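Local structure of phosphatidylinositol-specific phospholipase C1 (3H4X) at residues Phe104-Arg112 / Phe145-Leu153; Met111-His121 / Asp184-Glu192. The protein is a bacterial phospholipase C of the calcium-dependent phosphoinositide-specific family, built as a single-chain alpha/beta barrel of the TIM type. All coordinates share one frame; numbering follows the deposited sequence.

Interaction 1. Residues Phe104-Arg112 / Phe145-Leu153. With EOH (ethanol), chain K; EOH (ethanol), chain F.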
loop_
_atom_site.group_PDB
_atom_site.type_symbol
_atom_site.label_atom_id
_atom_site.label_comp_id
_atom_site.label_asym_id
_atom_site.label_seq_id
_atom_site.Cartn_x
_atom_site.Cartn_y
_atom_site.Cartn_z
ATOM N N PHE A 104 15.118 0.586 3.224
ATOM C CA PHE A 104 14.104 0.085 2.298
ATOM C C PHE A 104 14.654 -1.061 1.451
ATOM O O PHE A 104 13.974 -2.069 1.239
ATOM C CB PHE A 104 13.580 1.227 1.425
ATOM C CG PHE A 104 12.455 0.839 0.496
ATOM C CD1 PHE A 104 11.433 -0.006 0.910
ATOM C CD2 PHE A 104 12.402 1.364 -0.784
ATOM C CE1 PHE A 104 10.391 -0.337 0.050
ATOM C CE2 PHE A 104 11.366 1.036 -1.643
ATOM C CZ PHE A 104 10.362 0.187 -1.223
ATOM N N ALA A 105 15.885 -0.916 0.968
ATOM C CA ALA A 105 16.517 -1.999 0.225
ATOM C C ALA A 105 16.570 -3.279 1.062
ATOM O O ALA A 105 16.389 -4.379 0.535
ATOM C CB ALA A 105 17.908 -1.597 -0.248
ATOM N N GLY A 106 16.819 -3.136 2.361
ATOM C CA GLY A 106 16.835 -4.284 3.262
ATOM C C GLY A 106 15.465 -4.923 3.405
ATOM O O GLY A 106 15.337 -6.149 3.426
ATOM N N CYS A 107 14.436 -4.091 3.506
ATOM C CA CYS A 107 13.069 -4.583 3.550
ATOM C C CYS A 107 12.738 -5.384 2.292
ATOM O O CYS A 107 12.184 -6.482 2.358
ATOM C CB CYS A 107 12.103 -3.409 3.690
ATOM S SG CYS A 107 10.377 -3.886 3.723
ATOM N N LEU A 108 13.074 -4.819 1.138
ATOM C CA LEU A 108 12.824 -5.476 -0.135
ATOM C C LEU A 108 13.570 -6.802 -0.236
ATOM O O LEU A 108 13.055 -7.770 -0.796
ATOM C CB LEU A 108 13.201 -4.549 -1.291
ATOM C CG LEU A 108 12.319 -3.311 -1.461
ATOM C CD1 LEU A 108 12.990 -2.335 -2.416
ATOM C CD2 LEU A 108 10.923 -3.689 -1.944
ATOM N N SER A 109 14.782 -6.849 0.306
ATOM C CA SER A 109 15.526 -8.101 0.352
ATOM C C SER A 109 14.790 -9.144 1.194
ATOM O O SER A 109 14.694 -10.308 0.801
ATOM C CB SER A 109 16.939 -7.878 0.893
ATOM O OG SER A 109 17.714 -7.111 -0.009
ATOM N N ASP A 110 14.271 -8.737 2.349
ATOM C CA ASP A 110 13.503 -9.659 3.184
ATOM C C ASP A 110 12.301 -10.183 2.407
ATOM O O ASP A 110 11.987 -11.378 2.451
ATOM C CB ASP A 110 13.007 -8.978 4.465
ATOM C CG ASP A 110 14.111 -8.730 5.476
ATOM O OD1 ASP A 110 15.289 -9.011 5.171
ATOM O OD2 ASP A 110 13.788 -8.246 6.583
ATOM N N MET A 111 11.622 -9.279 1.706
ATOM C CA MET A 111 10.458 -9.651 0.907
ATOM C C MET A 111 10.811 -10.672 -0.170
ATOM O O MET A 111 10.089 -11.642 -0.378
ATOM C CB MET A 111 9.830 -8.413 0.263
ATOM C CG MET A 111 9.153 -7.483 1.249
ATOM S SD MET A 111 8.571 -5.956 0.497
ATOM C CE MET A 111 7.361 -6.562 -0.670
ATOM N N ARG A 112 11.912 -10.436 -0.870
ATOM C CA ARG A 112 12.353 -11.357 -1.915
ATOM C C ARG A 112 12.698 -12.728 -1.338
ATOM O O ARG A 112 12.299 -13.761 -1.882
ATOM C CB ARG A 112 13.556 -10.778 -2.664
ATOM C CG ARG A 112 14.146 -11.701 -3.723
ATOM C CD ARG A 112 13.107 -12.096 -4.753
ATOM N NE ARG A 112 13.659 -12.950 -5.805
ATOM C CZ ARG A 112 14.219 -12.500 -6.923
ATOM N NH1 ARG A 112 14.316 -11.196 -7.142
ATOM N NH2 ARG A 112 14.688 -13.355 -7.826
ATOM N N PHE A 145 13.000 4.877 -7.389
ATOM C CA PHE A 145 12.127 4.022 -6.598
ATOM C C PHE A 145 11.739 2.781 -7.411
ATOM O O PHE A 145 11.917 1.649 -6.955
ATOM C CB PHE A 145 10.904 4.849 -6.198
ATOM C CG PHE A 145 9.870 4.105 -5.409
ATOM C CD1 PHE A 145 9.964 4.000 -4.027
ATOM C CD2 PHE A 145 8.773 3.552 -6.043
ATOM C CE1 PHE A 145 8.990 3.338 -3.301
ATOM C CE2 PHE A 145 7.798 2.892 -5.323
ATOM C CZ PHE A 145 7.909 2.780 -3.955
ATOM N N ASP A 146 11.238 2.994 -8.627
ATOM C CA ASP A 146 10.885 1.883 -9.509
ATOM C C ASP A 146 12.092 0.975 -9.763
ATOM O O ASP A 146 11.981 -0.253 -9.738
ATOM C CB ASP A 146 10.389 2.392 -10.864
ATOM C CG ASP A 146 8.981 2.951 -10.825
ATOM O OD1 ASP A 146 8.228 2.703 -9.858
ATOM O OD2 ASP A 146 8.627 3.630 -11.810
ATOM N N ALA A 147 13.240 1.585 -10.045
ATOM C CA ALA A 147 14.434 0.821 -10.394
ATOM C C ALA A 147 14.864 -0.110 -9.266
ATOM O O ALA A 147 15.273 -1.246 -9.509
ATOM C CB ALA A 147 15.573 1.752 -10.787
ATOM N N LEU A 148 14.772 0.374 -8.034
ATOM C CA LEU A 148 15.139 -0.422 -6.870
ATOM C C LEU A 148 14.191 -1.602 -6.702
ATOM O O LEU A 148 14.623 -2.726 -6.450
ATOM C CB LEU A 148 15.137 0.443 -5.611
ATOM C CG LEU A 148 15.388 -0.304 -4.299
ATOM C CD1 LEU A 148 16.730 -1.028 -4.298
ATOM C CD2 LEU A 148 15.299 0.664 -3.135
ATOM N N ILE A 149 12.894 -1.349 -6.830
ATOM C CA ILE A 149 11.921 -2.422 -6.704
ATOM C C ILE A 149 12.095 -3.461 -7.815
ATOM O O ILE A 149 12.037 -4.663 -7.553
ATOM C CB ILE A 149 10.479 -1.873 -6.641
ATOM C CG1 ILE A 149 10.266 -1.150 -5.304
ATOM C CG2 ILE A 149 9.464 -2.993 -6.816
ATOM C CD1 ILE A 149 8.961 -0.411 -5.196
ATOM N N ARG A 150 12.336 -3.007 -9.043
ATOM C CA ARG A 150 12.603 -3.938 -10.144
ATOM C C ARG A 150 13.817 -4.805 -9.833
ATOM O O ARG A 150 13.800 -6.011 -10.055
ATOM C CB ARG A 150 12.835 -3.203 -11.472
ATOM C CG ARG A 150 11.592 -2.577 -12.087
ATOM C CD ARG A 150 11.765 -2.264 -13.580
ATOM N NE ARG A 150 12.986 -1.512 -13.865
ATOM C CZ ARG A 150 13.095 -0.189 -13.778
ATOM N NH1 ARG A 150 12.054 0.552 -13.410
ATOM N NH2 ARG A 150 14.252 0.398 -14.054
ATOM N N GLN A 151 14.873 -4.184 -9.321
ATOM C CA GLN A 151 16.105 -4.902 -9.012
ATOM C C GLN A 151 15.884 -5.970 -7.946
ATOM O O GLN A 151 16.377 -7.091 -8.062
ATOM C CB GLN A 151 17.188 -3.918 -8.563
ATOM C CG GLN A 151 18.560 -4.541 -8.351
ATOM C CD GLN A 151 18.822 -4.940 -6.914
ATOM O OE1 GLN A 151 18.481 -4.212 -5.981
ATOM N NE2 GLN A 151 19.455 -6.096 -6.727
ATOM N N LYS A 152 15.138 -5.623 -6.904
ATOM C CA LYS A 152 14.960 -6.527 -5.772
ATOM C C LYS A 152 13.914 -7.612 -6.003
ATOM O O LYS A 152 14.088 -8.749 -5.563
ATOM C CB LYS A 152 14.599 -5.738 -4.514
ATOM C CG LYS A 152 15.724 -4.861 -3.993
ATOM C CD LYS A 152 16.821 -5.677 -3.337
ATOM C CE LYS A 152 17.839 -4.767 -2.667
ATOM N NZ LYS A 152 18.870 -5.542 -1.932
ATOM N N LEU A 153 12.823 -7.255 -6.673
ATOM C CA LEU A 153 11.651 -8.132 -6.746
ATOM C C LEU A 153 11.293 -8.603 -8.152
ATOM O O LEU A 153 10.612 -9.615 -8.316
ATOM C CB LEU A 153 10.434 -7.444 -6.127
ATOM C CG LEU A 153 10.502 -7.236 -4.618
ATOM C CD1 LEU A 153 9.277 -6.478 -4.136
ATOM C CD2 LEU A 153 10.621 -8.579 -3.912
HETATM C C1 EOH K . 19.682 -4.816 0.831
HETATM C C2 EOH K . 20.161 -6.244 1.064
HETATM O O EOH K . 20.398 -4.179 -0.203
HETATM C C1 EOH F . 15.366 -9.410 -9.474
HETATM C C2 EOH F . 15.508 -8.363 -10.574
HETATM O O EOH F . 14.783 -10.605 -9.949
#

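Interaction 2. Residues Met111-His121 / Asp184-Glu192. With EOH (ethanol), chain F.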
loop_
_atom_site.group_PDB
_atom_site.type_symbol
_atom_site.label_atom_id
_atom_site.label_comp_id
_atom_site.label_asym_id
_atom_site.label_seq_id
_atom_site.Cartn_x
_atom_site.Cartn_y
_atom_site.Cartn_z
ATOM N N MET A 111 11.622 -9.279 1.706
ATOM C CA MET A 111 10.458 -9.651 0.907
ATOM C C MET A 111 10.811 -10.672 -0.170
ATOM O O MET A 111 10.089 -11.642 -0.378
ATOM C CB MET A 111 9.830 -8.413 0.263
ATOM C CG MET A 111 9.153 -7.483 1.249
ATOM S SD MET A 111 8.571 -5.956 0.497
ATOM C CE MET A 111 7.361 -6.562 -0.670
ATOM N N ARG A 112 11.912 -10.436 -0.870
ATOM C CA ARG A 112 12.353 -11.357 -1.915
ATOM C C ARG A 112 12.698 -12.728 -1.338
ATOM O O ARG A 112 12.299 -13.761 -1.882
ATOM C CB ARG A 112 13.556 -10.778 -2.664
ATOM C CG ARG A 112 14.146 -11.701 -3.723
ATOM C CD ARG A 112 13.107 -12.096 -4.753
ATOM N NE ARG A 112 13.659 -12.950 -5.805
ATOM C CZ ARG A 112 14.219 -12.500 -6.923
ATOM N NH1 ARG A 112 14.316 -11.196 -7.142
ATOM N NH2 ARG A 112 14.688 -13.355 -7.826
ATOM N N ALA A 113 13.433 -12.734 -0.229
ATOM C CA ALA A 113 13.823 -13.980 0.420
ATOM C C ALA A 113 12.588 -14.770 0.839
ATOM O O ALA A 113 12.484 -15.975 0.596
ATOM C CB ALA A 113 14.699 -13.686 1.623
ATOM N N TRP A 114 11.643 -14.075 1.458
ATOM C CA TRP A 114 10.415 -14.695 1.923
ATOM C C TRP A 114 9.588 -15.200 0.740
ATOM O O TRP A 114 9.049 -16.308 0.766
ATOM C CB TRP A 114 9.624 -13.691 2.764
ATOM C CG TRP A 114 8.329 -14.209 3.265
ATOM C CD1 TRP A 114 8.106 -14.873 4.436
ATOM C CD2 TRP A 114 7.062 -14.102 2.615
ATOM N NE1 TRP A 114 6.776 -15.193 4.550
ATOM C CE2 TRP A 114 6.112 -14.729 3.445
ATOM C CE3 TRP A 114 6.635 -13.537 1.410
ATOM C CZ2 TRP A 114 4.763 -14.807 3.106
ATOM C CZ3 TRP A 114 5.297 -13.614 1.078
ATOM C CH2 TRP A 114 4.378 -14.241 1.923
ATOM N N HIS A 115 9.499 -14.380 -0.302
ATOM C CA HIS A 115 8.782 -14.738 -1.521
ATOM C C HIS A 115 9.303 -16.040 -2.121
ATOM O O HIS A 115 8.525 -16.937 -2.458
ATOM C CB HIS A 115 8.893 -13.594 -2.534
ATOM C CG HIS A 115 8.526 -13.975 -3.934
ATOM N ND1 HIS A 115 7.225 -13.979 -4.389
ATOM C CD2 HIS A 115 9.295 -14.343 -4.986
ATOM C CE1 HIS A 115 7.208 -14.348 -5.658
ATOM N NE2 HIS A 115 8.451 -14.573 -6.044
ATOM N N ASP A 116 10.618 -16.138 -2.269
ATOM C CA ASP A 116 11.213 -17.335 -2.854
ATOM C C ASP A 116 10.929 -18.582 -2.011
ATOM O O ASP A 116 10.855 -19.692 -2.541
ATOM C CB ASP A 116 12.716 -17.145 -3.063
ATOM C CG ASP A 116 13.033 -16.156 -4.174
ATOM O OD1 ASP A 116 12.158 -15.911 -5.034
ATOM O OD2 ASP A 116 14.162 -15.625 -4.188
ATOM N N ALA A 117 10.750 -18.394 -0.708
ATOM C CA ALA A 117 10.485 -19.507 0.207
ATOM C C ALA A 117 9.005 -19.886 0.283
ATOM O O ALA A 117 8.654 -20.931 0.834
ATOM C CB ALA A 117 11.013 -19.179 1.595
ATOM N N HIS A 118 8.141 -19.035 -0.262
ATOM C CA HIS A 118 6.701 -19.267 -0.212
ATOM C C HIS A 118 6.054 -19.137 -1.587
ATOM O O HIS A 118 5.249 -18.235 -1.821
ATOM C CB HIS A 118 6.035 -18.304 0.776
ATOM C CG HIS A 118 6.592 -18.382 2.163
ATOM N ND1 HIS A 118 6.031 -19.163 3.151
ATOM C CD2 HIS A 118 7.669 -17.782 2.724
ATOM C CE1 HIS A 118 6.734 -19.033 4.262
ATOM N NE2 HIS A 118 7.735 -18.204 4.029
ATOM N N PRO A 119 6.395 -20.051 -2.507
ATOM C CA PRO A 119 5.785 -19.998 -3.828
ATOM C C PRO A 119 4.265 -20.019 -3.720
ATOM O O PRO A 119 3.709 -20.776 -2.928
ATOM C CB PRO A 119 6.294 -21.279 -4.507
ATOM C CG PRO A 119 6.798 -22.148 -3.399
ATOM C CD PRO A 119 7.285 -21.213 -2.346
ATOM N N GLY A 120 3.602 -19.172 -4.498
ATOM C CA GLY A 120 2.148 -19.140 -4.516
ATOM C C GLY A 120 1.523 -18.467 -3.310
ATOM O O GLY A 120 0.340 -18.663 -3.034
ATOM N N HIS A 121 2.307 -17.658 -2.599
ATOM C CA HIS A 121 1.797 -16.956 -1.424
ATOM C C HIS A 121 0.639 -16.025 -1.774
ATOM O O HIS A 121 0.465 -15.634 -2.927
ATOM C CB HIS A 121 2.909 -16.182 -0.700
ATOM C CG HIS A 121 3.582 -15.130 -1.535
ATOM N ND1 HIS A 121 3.012 -13.900 -1.796
ATOM C CD2 HIS A 121 4.797 -15.114 -2.134
ATOM C CE1 HIS A 121 3.843 -13.181 -2.532
ATOM N NE2 HIS A 121 4.934 -13.893 -2.749
ATOM N N ASP A 184 -5.084 -15.720 -9.324
ATOM C CA ASP A 184 -4.111 -15.358 -10.345
ATOM C C ASP A 184 -2.980 -14.490 -9.795
ATOM O O ASP A 184 -1.885 -14.464 -10.357
ATOM C CB ASP A 184 -4.801 -14.648 -11.511
ATOM C CG ASP A 184 -5.509 -15.614 -12.441
ATOM O OD1 ASP A 184 -4.831 -16.496 -13.006
ATOM O OD2 ASP A 184 -6.741 -15.497 -12.605
ATOM N N LEU A 185 -3.250 -13.785 -8.699
ATOM C CA LEU A 185 -2.264 -12.906 -8.078
ATOM C C LEU A 185 -1.413 -13.610 -7.018
ATOM O O LEU A 185 -0.655 -12.962 -6.293
ATOM C CB LEU A 185 -2.958 -11.679 -7.485
ATOM C CG LEU A 185 -3.437 -10.684 -8.545
ATOM C CD1 LEU A 185 -4.497 -9.755 -7.979
ATOM C CD2 LEU A 185 -2.265 -9.896 -9.119
ATOM N N ALA A 186 -1.526 -14.932 -6.937
ATOM C CA ALA A 186 -0.674 -15.704 -6.043
ATOM C C ALA A 186 0.788 -15.413 -6.359
ATOM O O ALA A 186 1.176 -15.327 -7.521
ATOM C CB ALA A 186 -0.964 -17.194 -6.183
ATOM N N GLY A 187 1.594 -15.244 -5.317
ATOM C CA GLY A 187 3.012 -14.980 -5.487
ATOM C C GLY A 187 3.344 -13.574 -5.959
ATOM O O GLY A 187 4.440 -13.340 -6.462
ATOM N N LYS A 188 2.412 -12.634 -5.791
ATOM C CA LYS A 188 2.644 -11.251 -6.208
ATOM C C LYS A 188 2.669 -10.266 -5.050
ATOM O O LYS A 188 1.982 -10.437 -4.038
ATOM C CB LYS A 188 1.584 -10.793 -7.215
ATOM C CG LYS A 188 1.559 -11.603 -8.499
ATOM C CD LYS A 188 2.806 -11.381 -9.340
ATOM C CE LYS A 188 2.788 -12.285 -10.571
ATOM N NZ LYS A 188 3.953 -12.048 -11.460
ATOM N N PHE A 189 3.468 -9.223 -5.234
ATOM C CA PHE A 189 3.428 -8.042 -4.391
ATOM C C PHE A 189 2.878 -6.890 -5.206
ATOM O O PHE A 189 3.157 -6.766 -6.403
ATOM C CB PHE A 189 4.830 -7.651 -3.926
ATOM C CG PHE A 189 5.471 -8.648 -3.009
ATOM C CD1 PHE A 189 4.985 -8.858 -1.729
ATOM C CD2 PHE A 189 6.582 -9.362 -3.419
ATOM C CE1 PHE A 189 5.590 -9.779 -0.884
ATOM C CE2 PHE A 189 7.188 -10.279 -2.578
ATOM C CZ PHE A 189 6.691 -10.486 -1.311
ATOM N N LEU A 190 2.111 -6.037 -4.543
ATOM C CA LEU A 190 1.678 -4.783 -5.122
ATOM C C LEU A 190 2.136 -3.672 -4.192
ATOM O O LEU A 190 2.370 -3.908 -3.003
ATOM C CB LEU A 190 0.158 -4.757 -5.292
ATOM C CG LEU A 190 -0.417 -5.821 -6.238
ATOM C CD1 LEU A 190 -0.675 -7.140 -5.514
ATOM C CD2 LEU A 190 -1.692 -5.334 -6.898
ATOM N N PHE A 191 2.269 -2.467 -4.734
ATOM C CA PHE A 191 2.678 -1.318 -3.944
ATOM C C PHE A 191 1.678 -0.186 -4.101
ATOM O O PHE A 191 1.216 0.090 -5.209
ATOM C CB PHE A 191 4.063 -0.829 -4.377
ATOM C CG PHE A 191 5.177 -1.755 -4.000
ATOM C CD1 PHE A 191 5.896 -1.553 -2.836
ATOM C CD2 PHE A 191 5.505 -2.832 -4.804
ATOM C CE1 PHE A 191 6.912 -2.409 -2.472
ATOM C CE2 PHE A 191 6.525 -3.691 -4.446
ATOM C CZ PHE A 191 7.230 -3.475 -3.278
ATOM N N GLU A 192 1.356 0.458 -2.984
ATOM C CA GLU A 192 0.529 1.662 -2.941
ATOM C C GLU A 192 1.382 2.792 -2.373
ATOM O O GLU A 192 2.122 2.579 -1.416
ATOM C CB GLU A 192 -0.677 1.439 -2.019
ATOM C CG GLU A 192 -1.482 2.704 -1.724
ATOM C CD GLU A 192 -2.367 2.602 -0.485
ATOM O OE1 GLU A 192 -2.395 1.543 0.184
ATOM O OE2 GLU A 192 -3.038 3.613 -0.176
HETATM C C1 EOH F . 15.366 -9.410 -9.474
HETATM C C2 EOH F . 15.508 -8.363 -10.574
HETATM O O EOH F . 14.783 -10.605 -9.949
#

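Interaction 1. Residues Phe104-Arg112 / Phe145-Leu153
The segments 104-112 and 145-153, parts of helices 104-117 and 142-153, run in broadly the same direction, at 31° to each other, with their axes 9.4 Å apart at the nearest point; Leu108 and Lys152 face one another where the backbones draw close. Leu108 is the central knob, seated in a hole formed by Leu148, Ile149, Lys152 and Leu153. Its two methyls divide the work: CD1 reaches Leu148 CG at 3.7 Å, while CD2 touches Leu153 CD1 at 3.9 Å. A branched leucine suits this place because it fills both sides of the hole at once. The same CD1 lies over the centre of the Phe104 ring. That ring approaches Phe145 with nearly parallel planes, but the two are slid so far apart that they barely overlap, meeting at Phe104 CE2 and Phe145 CE1, 3.7 Å apart.

The two helices are neighbours on the outside of the TIM-type barrel, one on either side of strand 124-130 in chain order. Lys152 packs its methylenes on Leu108 while its ammonium ends at the partly exposed rim: CG meets Leu108 CB at 3.7 Å, and a bend at chi2 (-73°) then turns CE toward Ala105 O. NZ comes near Ser109 OG and an ethanol probably from the crystallisation liquor, but the placing of both is doubtful. At the other end, Arg112 NH1 donates to Lys152 O (2.9 Å, 149° at the hydrogen), in the guanidinium plane but above the carbonyl plane. This carbonyl belongs to the last turn of helix 142-153, and a long arginine can span the gap to it.

Interaction 2. Residues Met111-His121 / Asp184-Glu192
An aromatic cluster of His115, His121 and Phe189 joins the C-terminal end of helix 104-117 and the loop after it to the start of barrel strand 189-195. Phe189 lies between two layers. Met111 CE sits over one face, 3.6 Å from the ring centroid and 16° off the normal, because the chain bends at chi3 (63°) and turns its methyl down onto the ring; SD stays above the same face at a greater distance, a Met-aromatic contact. His121 CE1 covers the opposite face toward the rim, with the two rings inclined to each other. At the edge of the phenylalanine come His115 CB, 3.7 Å from Phe189 CE2, and Trp114 CE3. Flexible methionine and flat aromatics suit such a site, where each surface of one ring has its own neighbour.

His121 is itself layered, with Gly187 CA 3.6 Å from its ring centroid on one face and Trp114 CZ3 over the other. Gly187 has no side chain, which lets its CA rest on the His121 ring, and its positive phi favours glycine, as expected at the third position of the type II turn Leu185-Lys188. From that turn Gly187 N donates to His121 O at 2.7 Å, nearly straight (170°) and in the carbonyl plane. Gly187 O in turn lies at the edge of the His115 ring, 3.1 Å from CE1.

Between the histidines, His115 ND1 and His121 NE2 are hydrogen-bonded at 2.8 Å, and either may be the donor. This bond helps to set the rotation of both imidazoles, along with the packing on the His121 faces, and since one must donate while the other accepts, their protonation is probably coupled.

Overall arrangement
The two contacts lie side by side on one flank of the barrel, their centres 12 Å apart, and share helix 104-117: interaction 1 uses its first turns, interaction 2 its last turns and the loop beyond. Along the chain the segments alternate, 104-112 and 111-121 coming before 145-153 and then 184-192, so helix 104-117 is bound first to the next outer helix and then to strand 189-195. Phe191 of that strand links them, its CZ lying 3.7 Å from Leu153 CD1 and also touching Leu108. Interaction 1 thus joins helix to helix outside the barrel sheet, and interaction 2 joins helix and loop to the sheet itself, their apolar side chains meeting through Phe191.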